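Local atomic coordinates of histidine acid phosphatase (Hafnia alvei, PDB entry 4ARU), a protein that belongs to branch 2 of the histidine phosphatase superfamily, with an alpha/beta core around a mixed sheet and an additional, largely helical region. Residues W88-Q93 with L126-K131; R96-A101 with F302-D307; H37-W42 with V235-I240. All coordinates share one frame; numbering follows the deposited sequence.

Overall arrangement
Contacts 1 and 2 are buried and meet in the alpha/beta core; contact 3 lies at the surface, its centre about 31 Å from that of contact 1 and about 27 Å from that of contact 2. The first two share the sheet in which strands 85-89 and 300-305 run side by side: contact 1 sets a loop against the end of one strand, contact 2 a helix against the other. Asp90 of contact 1 and His306 of contact 2 are hydrogen-bonded. Chemistry follows place: contact 1 mixes aromatic packing with a carboxylate and a bridging water, contact 2 is spare apolar helix-on-sheet packing, and contact 3 joins two loops through aromatic rings and an indole N-H.

Contact 1 of 3, residues W88-Q93 with L126-K131; sequences WADVDQ and LFHPVK
Asp90 and Phe127 mark the closest backbone approach, their CA atoms 6.8 Å apart, where the chain leaving strand 85-89 passes the loop ahead of helix 139-150. The Phe127 ring receives Asp90 over one face: CB stands 3.6 Å from the ring centroid, a CH-pi contact, and the carboxylate slides along the ring with its plane only 20° from it. Asp90 has CG anti to its backbone N (chi1 -159°), which lays the carboxylate over Phe127 CD2 and CG. Trp88 meets Phe127 rim to rim, the ring planes nearly parallel (8°) and CD1 3.5 Å from CE2; the same Trp88 CD1 touches Leu126 CD2 at 3.6 Å. In the alpha/beta core of this phosphatase family the site is the C-terminal end of a parallel strand, where the chain turns toward helix 93-106. Asp90 OD1 accepts the Val91 N-H (2.8 Å) from above the carboxylate plane and a hydrogen bond donated by a water, whose O is 2.7 Å from OD1. That water lies in the plane of the His128 ring, 2.8 Å from ND1, and bridges the two segments. Asp90 OD2 is hydrogen-bonded to His306, and Trp88 NE1 to Asp124.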
ATOM      1  N   TRP A  88      -6.804  -1.779  13.550  1.00  6.36           N
ATOM      2  CA  TRP A  88      -6.261  -3.135  13.419  1.00  6.65           C
ATOM      3  C   TRP A  88      -4.939  -3.049  12.675  1.00  6.24           C
ATOM      4  O   TRP A  88      -4.928  -2.666  11.519  1.00  6.11           O
ATOM      5  CB  TRP A  88      -7.212  -4.101  12.716  1.00  6.91           C
ATOM      6  CG  TRP A  88      -6.709  -5.505  12.787  1.00  7.39           C
ATOM      7  CD1 TRP A  88      -5.969  -6.189  11.838  1.00  7.20           C
ATOM      8  CD2 TRP A  88      -6.747  -6.360  13.919  1.00  7.76           C
ATOM      9  NE1 TRP A  88      -5.604  -7.409  12.303  1.00  7.84           N
ATOM     10  CE2 TRP A  88      -6.073  -7.563  13.563  1.00  8.05           C
ATOM     11  CE3 TRP A  88      -7.347  -6.279  15.175  1.00  8.34           C
ATOM     12  CZ2 TRP A  88      -5.968  -8.652  14.430  1.00  8.59           C
ATOM     13  CZ3 TRP A  88      -7.259  -7.369  16.016  1.00  8.94           C
ATOM     14  CH2 TRP A  88      -6.529  -8.520  15.670  1.00  9.11           C
ATOM     15  N   ALA A  89      -3.835  -3.380  13.329  1.00  6.45           N
ATOM     16  CA  ALA A  89      -2.533  -3.352  12.703  1.00  5.94           C
ATOM     17  C   ALA A  89      -2.004  -4.748  12.513  1.00  6.32           C
ATOM     18  O   ALA A  89      -2.260  -5.624  13.335  1.00  6.48           O
ATOM     19  CB  ALA A  89      -1.532  -2.579  13.575  1.00  6.12           C
ATOM     20  N   ASP A  90      -1.221  -4.934  11.437  1.00  6.06           N
ATOM     21  CA  ASP A  90      -0.480  -6.171  11.288  1.00  6.64           C
ATOM     22  C   ASP A  90       0.561  -6.275  12.393  1.00  7.00           C
ATOM     23  O   ASP A  90       0.856  -5.326  13.103  1.00  7.11           O
ATOM     24  CB  ASP A  90       0.183  -6.254   9.904  1.00  6.72           C
ATOM     25  CG  ASP A  90       0.545  -7.681   9.473  1.00  7.24           C
ATOM     26  OD1 ASP A  90       0.212  -8.686  10.127  1.00  7.50           O
ATOM     27  OD2 ASP A  90       1.200  -7.723   8.392  1.00  7.64           O
ATOM     28  N   VAL A  91       1.141  -7.453  12.490  1.00  7.68           N
ATOM     29  CA  VAL A  91       1.993  -7.836  13.605  1.00  8.39           C
ATOM     30  C   VAL A  91       3.328  -7.107  13.696  1.00  8.48           C
ATOM     31  O   VAL A  91       3.929  -7.106  14.780  1.00  9.31           O
ATOM     32  CB  VAL A  91       2.269  -9.345  13.612  1.00  9.16           C
ATOM     33  CG1 VAL A  91       0.985 -10.021  13.933  1.00  9.77           C
ATOM     34  CG2 VAL A  91       2.883  -9.894  12.328  1.00  9.11           C
ATOM     35  N   ASP A  92       3.802  -6.559  12.575  1.00  8.25           N
ATOM     36  CA  ASP A  92       5.145  -6.005  12.537  1.00  8.60           C
ATOM     37  C   ASP A  92       5.262  -4.719  13.357  1.00  7.94           C
ATOM     38  O   ASP A  92       4.305  -3.991  13.570  1.00  7.27           O
ATOM     39  CB  ASP A  92       5.543  -5.723  11.084  1.00  9.42           C
ATOM     40  CG  ASP A  92       5.489  -6.944  10.233  1.00 11.38           C
ATOM     41  OD1 ASP A  92       6.152  -7.943  10.624  1.00 14.41           O
ATOM     42  OD2 ASP A  92       4.720  -6.924   9.253  1.00 13.73           O
ATOM     43  N   GLN A  93       6.461  -4.440  13.814  1.00  7.93           N
ATOM     44  CA  GLN A  93       6.732  -3.193  14.477  1.00  8.15           C
ATOM     45  C   GLN A  93       6.247  -2.026  13.610  1.00  7.32           C
ATOM     46  O   GLN A  93       5.614  -1.060  14.084  1.00  6.84           O
ATOM     47  CB  GLN A  93       8.237  -3.084  14.804  1.00  8.87           C
ATOM     48  CG  GLN A  93       8.655  -1.828  15.563  1.00  9.66           C
ATOM     49  CD  GLN A  93       9.048  -0.654  14.708  1.00  9.83           C
ATOM     50  OE1 GLN A  93       8.878  -0.642  13.525  1.00  9.60           O
ATOM     51  NE2 GLN A  93       9.570   0.374  15.374  1.00 12.70           N
ATOM     52  N   LEU A 126      -5.346 -12.108   8.123  1.00  9.15           N
ATOM     53  CA  LEU A 126      -6.031 -11.012   7.467  1.00  8.79           C
ATOM     54  C   LEU A 126      -5.124 -10.332   6.454  1.00  8.04           C
ATOM     55  O   LEU A 126      -5.598  -9.925   5.383  1.00  7.85           O
ATOM     56  CB  LEU A 126      -6.459  -9.948   8.469  1.00  8.77           C
ATOM     57  CG  LEU A 126      -7.240  -8.770   7.919  1.00  8.89           C
ATOM     58  CD1 LEU A 126      -8.580  -9.167   7.315  1.00  9.28           C
ATOM     59  CD2 LEU A 126      -7.465  -7.776   9.030  1.00  9.37           C
ATOM     60  N   PHE A 127      -3.840 -10.239   6.766  1.00  8.01           N
ATOM     61  CA  PHE A 127      -2.872  -9.574   5.914  1.00  7.78           C
ATOM     62  C   PHE A 127      -2.133 -10.538   4.985  1.00  8.83           C
ATOM     63  O   PHE A 127      -1.745 -10.099   3.866  1.00  8.63           O
ATOM     64  CB  PHE A 127      -1.828  -8.812   6.730  1.00  7.67           C
ATOM     65  CG  PHE A 127      -2.429  -7.649   7.515  1.00  7.10           C
ATOM     66  CD1 PHE A 127      -2.631  -6.420   6.919  1.00  6.76           C
ATOM     67  CD2 PHE A 127      -2.798  -7.800   8.846  1.00  7.46           C
ATOM     68  CE1 PHE A 127      -3.215  -5.393   7.598  1.00  6.53           C
ATOM     69  CE2 PHE A 127      -3.357  -6.758   9.564  1.00  7.18           C
ATOM     70  CZ  PHE A 127      -3.544  -5.539   8.933  1.00  6.70           C
ATOM     71  N   HIS A 128      -1.898 -11.759   5.451  1.00  9.64           N
ATOM     72  CA  HIS A 128      -1.081 -12.744   4.758  1.00 10.16           C
ATOM     73  C   HIS A 128      -1.717 -14.132   4.843  1.00 10.10           C
ATOM     74  O   HIS A 128      -1.202 -15.066   5.509  1.00 10.27           O
ATOM     75  CB  HIS A 128       0.341 -12.766   5.303  1.00 11.41           C
ATOM     76  CG  HIS A 128       1.063 -11.490   5.097  1.00 12.85           C
ATOM     77  ND1 HIS A 128       1.225 -10.554   6.103  1.00 13.86           N
ATOM     78  CD2 HIS A 128       1.601 -10.939   3.988  1.00 13.96           C
ATOM     79  CE1 HIS A 128       1.891  -9.522   5.634  1.00 14.49           C
ATOM     80  NE2 HIS A 128       2.134  -9.726   4.352  1.00 14.87           N
ATOM     81  N   PRO A 129      -2.883 -14.303   4.167  1.00  9.72           N
ATOM     82  CA  PRO A 129      -3.603 -15.562   4.264  1.00 10.47           C
ATOM     83  C   PRO A 129      -2.829 -16.748   3.676  1.00 11.33           C
ATOM     84  O   PRO A 129      -2.940 -17.885   4.148  1.00 11.91           O
ATOM     85  CB  PRO A 129      -4.894 -15.314   3.479  1.00 10.39           C
ATOM     86  CG  PRO A 129      -4.631 -14.116   2.668  1.00  9.62           C
ATOM     87  CD  PRO A 129      -3.646 -13.285   3.398  1.00  9.36           C
ATOM     88  N   VAL A 130      -2.055 -16.485   2.635  1.00 11.75           N
ATOM     89  CA  VAL A 130      -1.283 -17.562   2.014  1.00 13.40           C
ATOM     90  C   VAL A 130      -0.151 -18.027   2.968  1.00 14.20           C
ATOM     91  O   VAL A 130       0.002 -19.236   3.271  1.00 15.37           O
ATOM     92  CB  VAL A 130      -0.741 -17.110   0.640  1.00 13.66           C
ATOM     93  CG1 VAL A 130       0.229 -18.125   0.067  1.00 15.16           C
ATOM     94  CG2 VAL A 130      -1.907 -16.925  -0.326  1.00 14.08           C
ATOM     95  N   LYS A 131       0.616 -17.085   3.498  1.00 15.25           N
ATOM     96  CA  LYS A 131       1.674 -17.455   4.455  1.00 16.51           C
ATOM     97  C   LYS A 131       1.079 -18.093   5.717  1.00 16.40           C
ATOM     98  O   LYS A 131       1.642 -19.028   6.276  1.00 17.42           O
ATOM     99  CB  LYS A 131       2.481 -16.202   4.789  1.00 18.60           C
ATOM    100  CG  LYS A 131       3.545 -16.378   5.848  1.00 21.91           C
ATOM    101  CD  LYS A 131       4.545 -15.206   5.833  1.00 25.72           C
ATOM    102  CE  LYS A 131       3.916 -13.870   6.214  1.00 26.98           C
ATOM    103  NZ  LYS A 131       4.903 -12.784   6.498  1.00 29.36           N
TER
HETATM  104  O   HOH W   1       0.988 -10.941   8.916  1.00 11.17           O

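Contact 2 of 3, residues R96-A101 with F302-D307; sequences RKTGEA and FIAGHD
In Thr98 and Phe302 the groups that meet both lie anti to their own backbone N: CG2 in Thr98 (chi1, measured to OG1, is -69°) and the ring in Phe302 (chi1 -178°). They belong to the helix-on-sheet layer of the alpha/beta core, part of a beta-alpha-beta unit in which helix 93-106 connects strand 85-89 to the parallel strand 115-116 while packing on strand 300-305, the parallel neighbour of 85-89. The axes of helix segment 96-101 and strand segment 302-305 pass 7.9 Å apart and run roughly antiparallel, at 146°. Thr98 CG2 comes to the edge of the Phe302 ring, 4.3 Å from CE1, and sits equally far from Ala304 CB. Gly99, with no side chain, presents its backbone instead: its CA approaches the sheet to within 5.9 Å of Ala304 CA. The touching side-chain atoms are all carbon, and the approaches are loose, none under 4.2 Å. The other branch of Thr98 serves polar needs, OG1 being hydrogen-bonded to Arg94 O and Gly20 N. A ring stack with Phe102, one helical turn further on, continues the cover of Phe302. Beyond Gly305 the strand runs into His306 and Asp307, the His-Asp pair familiar in this family, whose side chains both bind tartaric acid. On the helix side, Phe302 CE1 lies 4.3 Å from Gly99 CA, while Ala304 CB faces Gly99 N at 4.2 Å.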
ATOM      1  N   ARG A  96       2.332  -1.822  13.676  1.00  6.50           N
ATOM      2  CA  ARG A  96       1.828  -1.463  14.983  1.00  7.28           C
ATOM      3  C   ARG A  96       2.137  -0.006  15.283  1.00  7.20           C
ATOM      4  O   ARG A  96       1.268   0.744  15.771  1.00  7.03           O
ATOM      5  CB  ARG A  96       2.394  -2.379  16.074  1.00  8.08           C
ATOM      6  CG  ARG A  96       1.855  -3.781  15.989  1.00  8.83           C
ATOM      7  CD  ARG A  96       2.293  -4.731  17.075  1.00 10.44           C
ATOM      8  NE  ARG A  96       3.694  -5.133  16.907  1.00 11.91           N
ATOM      9  CZ  ARG A  96       4.720  -4.638  17.583  1.00 12.89           C
ATOM     10  NH1 ARG A  96       4.567  -3.677  18.478  1.00 13.90           N
ATOM     11  NH2 ARG A  96       5.926  -5.106  17.317  1.00 14.04           N
ATOM     12  N   LYS A  97       3.370   0.449  15.030  1.00  7.17           N
ATOM     13  CA  LYS A  97       3.712   1.804  15.352  1.00  7.71           C
ATOM     14  C   LYS A  97       3.011   2.795  14.416  1.00  6.74           C
ATOM     15  O   LYS A  97       2.733   3.945  14.797  1.00  6.73           O
ATOM     16  CB  LYS A  97       5.216   1.994  15.304  1.00  8.86           C
ATOM     17  CG  LYS A  97       5.933   1.182  16.350  1.00 11.14           C
ATOM     18  CD  LYS A  97       5.698   1.686  17.723  1.00 14.34           C
ATOM     19  CE  LYS A  97       6.705   1.029  18.680  1.00 17.02           C
ATOM     20  NZ  LYS A  97       6.935   1.925  19.860  1.00 20.55           N
ATOM     21  N   THR A  98       2.742   2.394  13.191  1.00  5.80           N
ATOM     22  CA  THR A  98       1.907   3.244  12.328  1.00  5.51           C
ATOM     23  C   THR A  98       0.519   3.443  12.954  1.00  5.49           C
ATOM     24  O   THR A  98       0.007   4.537  12.971  1.00  5.44           O
ATOM     25  CB  THR A  98       1.743   2.588  10.946  1.00  5.43           C
ATOM     26  OG1 THR A  98       3.028   2.627  10.288  1.00  5.91           O
ATOM     27  CG2 THR A  98       0.765   3.313  10.092  1.00  5.32           C
ATOM     28  N   GLY A  99      -0.115   2.357  13.421  1.00  5.67           N
ATOM     29  CA  GLY A  99      -1.407   2.485  14.044  1.00  5.81           C
ATOM     30  C   GLY A  99      -1.358   3.437  15.215  1.00  6.19           C
ATOM     31  O   GLY A  99      -2.259   4.276  15.389  1.00  6.12           O
ATOM     32  N   GLU A 100      -0.340   3.301  16.071  1.00  6.74           N
ATOM     33  CA  GLU A 100      -0.201   4.231  17.222  1.00  7.50           C
ATOM     34  C   GLU A 100       0.016   5.701  16.791  1.00  7.12           C
ATOM     35  O   GLU A 100      -0.551   6.596  17.391  1.00  6.94           O
ATOM     36  CB  GLU A 100       0.912   3.761  18.151  1.00  8.94           C
ATOM     37  CG  GLU A 100       0.483   2.451  18.824  1.00 10.76           C
ATOM     38  CD  GLU A 100       1.437   1.847  19.816  1.00 13.71           C
ATOM     39  OE1 GLU A 100       2.626   2.255  19.881  1.00 16.21           O
ATOM     40  OE2 GLU A 100       0.932   0.980  20.587  1.00 18.04           O
ATOM     41  N   ALA A 101       0.781   5.918  15.733  1.00  6.68           N
ATOM     42  CA  ALA A 101       1.046   7.249  15.246  1.00  6.72           C
ATOM     43  C   ALA A 101      -0.205   7.865  14.617  1.00  6.51           C
ATOM     44  O   ALA A 101      -0.447   9.074  14.751  1.00  6.85           O
ATOM     45  CB  ALA A 101       2.200   7.237  14.259  1.00  6.61           C
ATOM     46  N   PHE A 302      -9.275   1.915  10.891  1.00  6.24           N
ATOM     47  CA  PHE A 302      -7.977   2.123  10.281  1.00  5.85           C
ATOM     48  C   PHE A 302      -7.229   0.779  10.348  1.00  5.78           C
ATOM     49  O   PHE A 302      -7.018   0.237  11.463  1.00  6.00           O
ATOM     50  CB  PHE A 302      -7.212   3.222  11.026  1.00  6.22           C
ATOM     51  CG  PHE A 302      -5.879   3.564  10.450  1.00  5.93           C
ATOM     52  CD1 PHE A 302      -4.741   2.904  10.871  1.00  6.03           C
ATOM     53  CD2 PHE A 302      -5.730   4.575   9.500  1.00  5.80           C
ATOM     54  CE1 PHE A 302      -3.486   3.273  10.408  1.00  6.04           C
ATOM     55  CE2 PHE A 302      -4.469   4.928   9.015  1.00  5.85           C
ATOM     56  CZ  PHE A 302      -3.349   4.247   9.468  1.00  5.65           C
ATOM     57  N   ILE A 303      -6.776   0.307   9.192  1.00  5.60           N
ATOM     58  CA  ILE A 303      -6.127  -0.951   9.042  1.00  5.80           C
ATOM     59  C   ILE A 303      -4.716  -0.666   8.573  1.00  5.28           C
ATOM     60  O   ILE A 303      -4.509  -0.124   7.445  1.00  5.46           O
ATOM     61  CB  ILE A 303      -6.874  -1.872   8.057  1.00  6.12           C
ATOM     62  CG1 ILE A 303      -8.332  -2.091   8.470  1.00  6.75           C
ATOM     63  CG2 ILE A 303      -6.119  -3.194   7.921  1.00  6.23           C
ATOM     64  CD1 ILE A 303      -9.162  -2.823   7.425  1.00  7.17           C
ATOM     65  N   ALA A 304      -3.731  -1.023   9.401  1.00  5.30           N
ATOM     66  CA  ALA A 304      -2.331  -0.685   9.131  1.00  5.11           C
ATOM     67  C   ALA A 304      -1.636  -1.910   8.555  1.00  5.06           C
ATOM     68  O   ALA A 304      -1.317  -2.856   9.252  1.00  5.17           O
ATOM     69  CB  ALA A 304      -1.614  -0.224  10.416  1.00  5.35           C
ATOM     70  N   GLY A 305      -1.392  -1.820   7.244  1.00  4.90           N
ATOM     71  CA  GLY A 305      -0.800  -2.901   6.480  1.00  5.11           C
ATOM     72  C   GLY A 305       0.375  -2.470   5.600  1.00  5.11           C
ATOM     73  O   GLY A 305       1.204  -1.622   5.990  1.00  5.36           O
ATOM     74  N   HIS A 306       0.408  -3.032   4.391  1.00  5.37           N
ATOM     75  CA  HIS A 306       1.585  -3.053   3.532  1.00  5.57           C
ATOM     76  C   HIS A 306       1.195  -2.621   2.131  1.00  5.56           C
ATOM     77  O   HIS A 306      -0.004  -2.629   1.753  1.00  5.61           O
ATOM     78  CB  HIS A 306       2.164  -4.432   3.466  1.00  6.14           C
ATOM     79  CG  HIS A 306       2.410  -5.039   4.818  1.00  6.50           C
ATOM     80  ND1 HIS A 306       3.615  -4.929   5.485  1.00  7.26           N
ATOM     81  CD2 HIS A 306       1.575  -5.698   5.655  1.00  7.41           C
ATOM     82  CE1 HIS A 306       3.523  -5.537   6.645  1.00  7.68           C
ATOM     83  NE2 HIS A 306       2.306  -6.032   6.769  1.00  7.66           N
ATOM     84  N   ASP A 307       2.206  -2.161   1.388  1.00  6.12           N
ATOM     85  CA  ASP A 307       1.959  -1.825  -0.016  1.00  6.64           C
ATOM     86  C   ASP A 307       1.314  -2.955  -0.792  1.00  6.41           C
ATOM     87  O   ASP A 307       0.392  -2.713  -1.598  1.00  6.19           O
ATOM     88  CB  ASP A 307       3.228  -1.291  -0.731  1.00  7.21           C
ATOM     89  CG  ASP A 307       4.492  -2.106  -0.511  1.00  8.73           C
ATOM     90  OD1 ASP A 307       4.451  -3.322  -0.231  1.00  9.22           O
ATOM     91  OD2 ASP A 307       5.603  -1.504  -0.747  1.00  9.73           O
TER

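Contact 3 of 3, residues H37-W42 with V235-I240; sequences HQWPEW and VAWGNI
Trp237 reaches from its loop into segment 37-42 and meets His37, Gln38 and Trp39. Its backbone lies in a left-handed turn, phi positive from Ala236 to Gly238, and from CB the indole leaves with CG anti to the carbonyl carbon. His37 CB stands over one face of the five-membered ring, nearest NE1 and 3.4 Å from the ring centroid, a CH-pi contact. CD2 and CE3 of Trp237 lie 3.9 and 4.0 Å from CD2 of the His37 ring, which is inclined to the indole by 40°. NE1 gives a nearly straight hydrogen bond to Gln38 O (2.8 Å, 170° at the hydrogen). The acceptor lies in the indole plane, whereas the donor comes well above the carbonyl plane. Farther out, CZ2 stands 3.7 Å above the plane of the Trp39 ring, over its centre, and CH2 lies 3.7 Å from Trp39 CZ2. The six-membered rings are thus edge-to-face, the edge coming from Trp237. Trp39 NE1 bonds to Met31 O, its ring packs on helix 213-229, and His37 NE2 bonds to Asp173. The three rings form an aromatic cluster between two irregular loops at the surface, one preceding helix 51-70 and the other joining helices 213-229 and 243-262.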
ATOM      1  N   HIS A  37      29.247   2.137  -4.325  1.00 13.23           N
ATOM      2  CA  HIS A  37      29.021   3.085  -3.230  1.00 14.37           C
ATOM      3  C   HIS A  37      28.532   2.355  -2.019  1.00 14.80           C
ATOM      4  O   HIS A  37      28.200   1.182  -2.116  1.00 15.64           O
ATOM      5  CB  HIS A  37      27.995   4.103  -3.638  1.00 14.20           C
ATOM      6  CG  HIS A  37      28.332   4.792  -4.906  1.00 15.46           C
ATOM      7  ND1 HIS A  37      29.582   5.321  -5.137  1.00 17.21           N
ATOM      8  CD2 HIS A  37      27.620   4.982  -6.034  1.00 15.72           C
ATOM      9  CE1 HIS A  37      29.611   5.854  -6.344  1.00 17.47           C
ATOM     10  NE2 HIS A  37      28.441   5.655  -6.911  1.00 16.85           N
ATOM     11  N   GLN A  38      28.581   2.997  -0.866  1.00 15.29           N
ATOM     12  CA  GLN A  38      28.124   2.355   0.364  1.00 15.59           C
ATOM     13  C   GLN A  38      26.721   2.825   0.668  1.00 13.68           C
ATOM     14  O   GLN A  38      26.467   4.029   0.671  1.00 13.48           O
ATOM     15  CB  GLN A  38      29.043   2.719   1.528  1.00 18.71           C
ATOM     16  CG  GLN A  38      30.505   2.426   1.236  1.00 22.32           C
ATOM     17  CD  GLN A  38      30.769   1.062   0.574  1.00 25.80           C
ATOM     18  OE1 GLN A  38      31.326   0.979  -0.548  1.00 30.14           O
ATOM     19  NE2 GLN A  38      30.391  -0.010   1.262  1.00 27.07           N
ATOM     20  N   TRP A  39      25.828   1.876   0.935  1.00 12.56           N
ATOM     21  CA  TRP A  39      24.510   2.226   1.351  1.00 11.64           C
ATOM     22  C   TRP A  39      24.510   2.944   2.721  1.00 12.16           C
ATOM     23  O   TRP A  39      25.215   2.534   3.626  1.00 12.90           O
ATOM     24  CB  TRP A  39      23.629   0.972   1.404  1.00 11.02           C
ATOM     25  CG  TRP A  39      23.314   0.402   0.048  1.00 10.53           C
ATOM     26  CD1 TRP A  39      23.984  -0.621  -0.591  1.00 10.83           C
ATOM     27  CD2 TRP A  39      22.226   0.765  -0.788  1.00  9.97           C
ATOM     28  NE1 TRP A  39      23.362  -0.885  -1.794  1.00 10.12           N
ATOM     29  CE2 TRP A  39      22.304  -0.032  -1.956  1.00  9.77           C
ATOM     30  CE3 TRP A  39      21.217   1.723  -0.702  1.00  9.58           C
ATOM     31  CZ2 TRP A  39      21.376   0.077  -2.980  1.00  9.45           C
ATOM     32  CZ3 TRP A  39      20.320   1.849  -1.726  1.00  9.44           C
ATOM     33  CH2 TRP A  39      20.381   1.011  -2.854  1.00  9.43           C
ATOM     34  N   PRO A  40      23.699   3.989   2.841  1.00 12.51           N
ATOM     35  CA  PRO A  40      23.732   4.769   4.087  1.00 13.62           C
ATOM     36  C   PRO A  40      23.103   3.978   5.249  1.00 14.29           C
ATOM     37  O   PRO A  40      22.175   3.184   5.045  1.00 15.07           O
ATOM     38  CB  PRO A  40      22.936   6.030   3.726  1.00 13.33           C
ATOM     39  CG  PRO A  40      22.103   5.650   2.577  1.00 12.65           C
ATOM     40  CD  PRO A  40      22.982   4.718   1.780  1.00 12.29           C
ATOM     41  N   GLU A  41      23.613   4.181   6.447  1.00 15.80           N
ATOM     42  CA  GLU A  41      23.051   3.518   7.628  1.00 16.97           C
ATOM     43  C   GLU A  41      21.781   4.221   8.072  1.00 14.99           C
ATOM     44  O   GLU A  41      21.742   5.456   8.189  1.00 15.97           O
ATOM     45  CB  GLU A  41      24.061   3.412   8.779  1.00 21.33           C
ATOM     46  CG  GLU A  41      24.973   2.169   8.705  1.00 26.28           C
ATOM     47  CD  GLU A  41      24.236   0.838   8.985  1.00 30.82           C
ATOM     48  OE1 GLU A  41      23.637   0.231   8.043  1.00 36.78           O
ATOM     49  OE2 GLU A  41      24.268   0.371  10.160  1.00 38.48           O
ATOM     50  N   TRP A  42      20.741   3.420   8.343  1.00 12.65           N
ATOM     51  CA  TRP A  42      19.477   3.927   8.889  1.00 11.64           C
ATOM     52  C   TRP A  42      19.536   3.975  10.417  1.00 12.25           C
ATOM     53  O   TRP A  42      20.355   3.290  11.046  1.00 13.20           O
ATOM     54  CB  TRP A  42      18.322   3.042   8.416  1.00 10.79           C
ATOM     55  CG  TRP A  42      17.974   3.354   7.017  1.00  9.84           C
ATOM     56  CD1 TRP A  42      18.715   3.072   5.878  1.00  9.52           C
ATOM     57  CD2 TRP A  42      16.817   4.031   6.566  1.00  8.93           C
ATOM     58  NE1 TRP A  42      18.075   3.542   4.769  1.00  8.84           N
ATOM     59  CE2 TRP A  42      16.909   4.145   5.161  1.00  8.51           C
ATOM     60  CE3 TRP A  42      15.694   4.538   7.203  1.00  8.89           C
ATOM     61  CZ2 TRP A  42      15.920   4.760   4.404  1.00  8.03           C
ATOM     62  CZ3 TRP A  42      14.719   5.162   6.444  1.00  8.52           C
ATOM     63  CH2 TRP A  42      14.845   5.283   5.078  1.00  8.02           C
ATOM     64  N   VAL A 235      20.643  10.988  -0.870  1.00 12.32           N
ATOM     65  CA  VAL A 235      19.705  10.035  -1.464  1.00 10.87           C
ATOM     66  C   VAL A 235      20.339   9.495  -2.716  1.00 10.13           C
ATOM     67  O   VAL A 235      20.766  10.258  -3.584  1.00 10.53           O
ATOM     68  CB  VAL A 235      18.361  10.725  -1.805  1.00 10.39           C
ATOM     69  CG1 VAL A 235      17.455   9.801  -2.585  1.00 10.00           C
ATOM     70  CG2 VAL A 235      17.691  11.216  -0.520  1.00 10.53           C
ATOM     71  N   ALA A 236      20.469   8.184  -2.799  1.00  9.36           N
ATOM     72  CA  ALA A 236      21.055   7.569  -3.962  1.00  9.32           C
ATOM     73  C   ALA A 236      22.381   8.255  -4.322  1.00  9.75           C
ATOM     74  O   ALA A 236      22.688   8.503  -5.485  1.00 10.12           O
ATOM     75  CB  ALA A 236      20.091   7.592  -5.130  1.00  9.23           C
ATOM     76  N   TRP A 237      23.194   8.525  -3.306  1.00 10.18           N
ATOM     77  CA  TRP A 237      24.524   9.097  -3.511  1.00 11.00           C
ATOM     78  C   TRP A 237      24.564  10.396  -4.315  1.00 11.70           C
ATOM     79  O   TRP A 237      25.535  10.694  -5.000  1.00 12.91           O
ATOM     80  CB  TRP A 237      25.512   8.050  -4.073  1.00 11.00           C
ATOM     81  CG  TRP A 237      25.357   6.743  -3.320  1.00 10.40           C
ATOM     82  CD1 TRP A 237      25.880   6.454  -2.110  1.00 10.81           C
ATOM     83  CD2 TRP A 237      24.600   5.607  -3.712  1.00  9.90           C
ATOM     84  NE1 TRP A 237      25.475   5.224  -1.697  1.00 10.35           N
ATOM     85  CE2 TRP A 237      24.673   4.673  -2.663  1.00  9.68           C
ATOM     86  CE3 TRP A 237      23.838   5.300  -4.837  1.00  9.59           C
ATOM     87  CZ2 TRP A 237      24.028   3.444  -2.711  1.00  9.47           C
ATOM     88  CZ3 TRP A 237      23.191   4.058  -4.862  1.00  9.07           C
ATOM     89  CH2 TRP A 237      23.318   3.161  -3.826  1.00  9.18           C
ATOM     90  N   GLY A 238      23.479  11.149  -4.223  1.00 11.80           N
ATOM     91  CA  GLY A 238      23.328  12.388  -4.936  1.00 12.45           C
ATOM     92  C   GLY A 238      23.011  12.247  -6.423  1.00 12.60           C
ATOM     93  O   GLY A 238      23.071  13.245  -7.132  1.00 13.93           O
ATOM     94  N   ASN A 239      22.603  11.069  -6.879  1.00 12.08           N
ATOM     95  CA  ASN A 239      22.457  10.797  -8.293  1.00 12.45           C
ATOM     96  C   ASN A 239      21.057  10.908  -8.867  1.00 12.50           C
ATOM     97  O   ASN A 239      20.920  10.661 -10.053  1.00 13.18           O
ATOM     98  CB  ASN A 239      23.051   9.448  -8.620  1.00 12.51           C
ATOM     99  CG  ASN A 239      24.532   9.413  -8.408  1.00 13.91           C
ATOM    100  OD1 ASN A 239      25.187  10.451  -8.471  1.00 14.89           O
ATOM    101  ND2 ASN A 239      25.076   8.225  -8.142  1.00 14.09           N
ATOM    102  N   ILE A 240      20.073  11.329  -8.076  1.00 12.19           N
ATOM    103  CA  ILE A 240      18.711  11.587  -8.583  1.00 12.73           C
ATOM    104  C   ILE A 240      18.474  13.100  -8.493  1.00 14.11           C
ATOM    105  O   ILE A 240      18.515  13.703  -7.395  1.00 15.74           O
ATOM    106  CB  ILE A 240      17.632  10.789  -7.832  1.00 11.90           C
ATOM    107  CG1 ILE A 240      17.956   9.314  -7.845  1.00 11.81           C
ATOM    108  CG2 ILE A 240      16.286  11.076  -8.488  1.00 11.85           C
ATOM    109  CD1 ILE A 240      17.046   8.522  -6.943  1.00 11.59           C
TER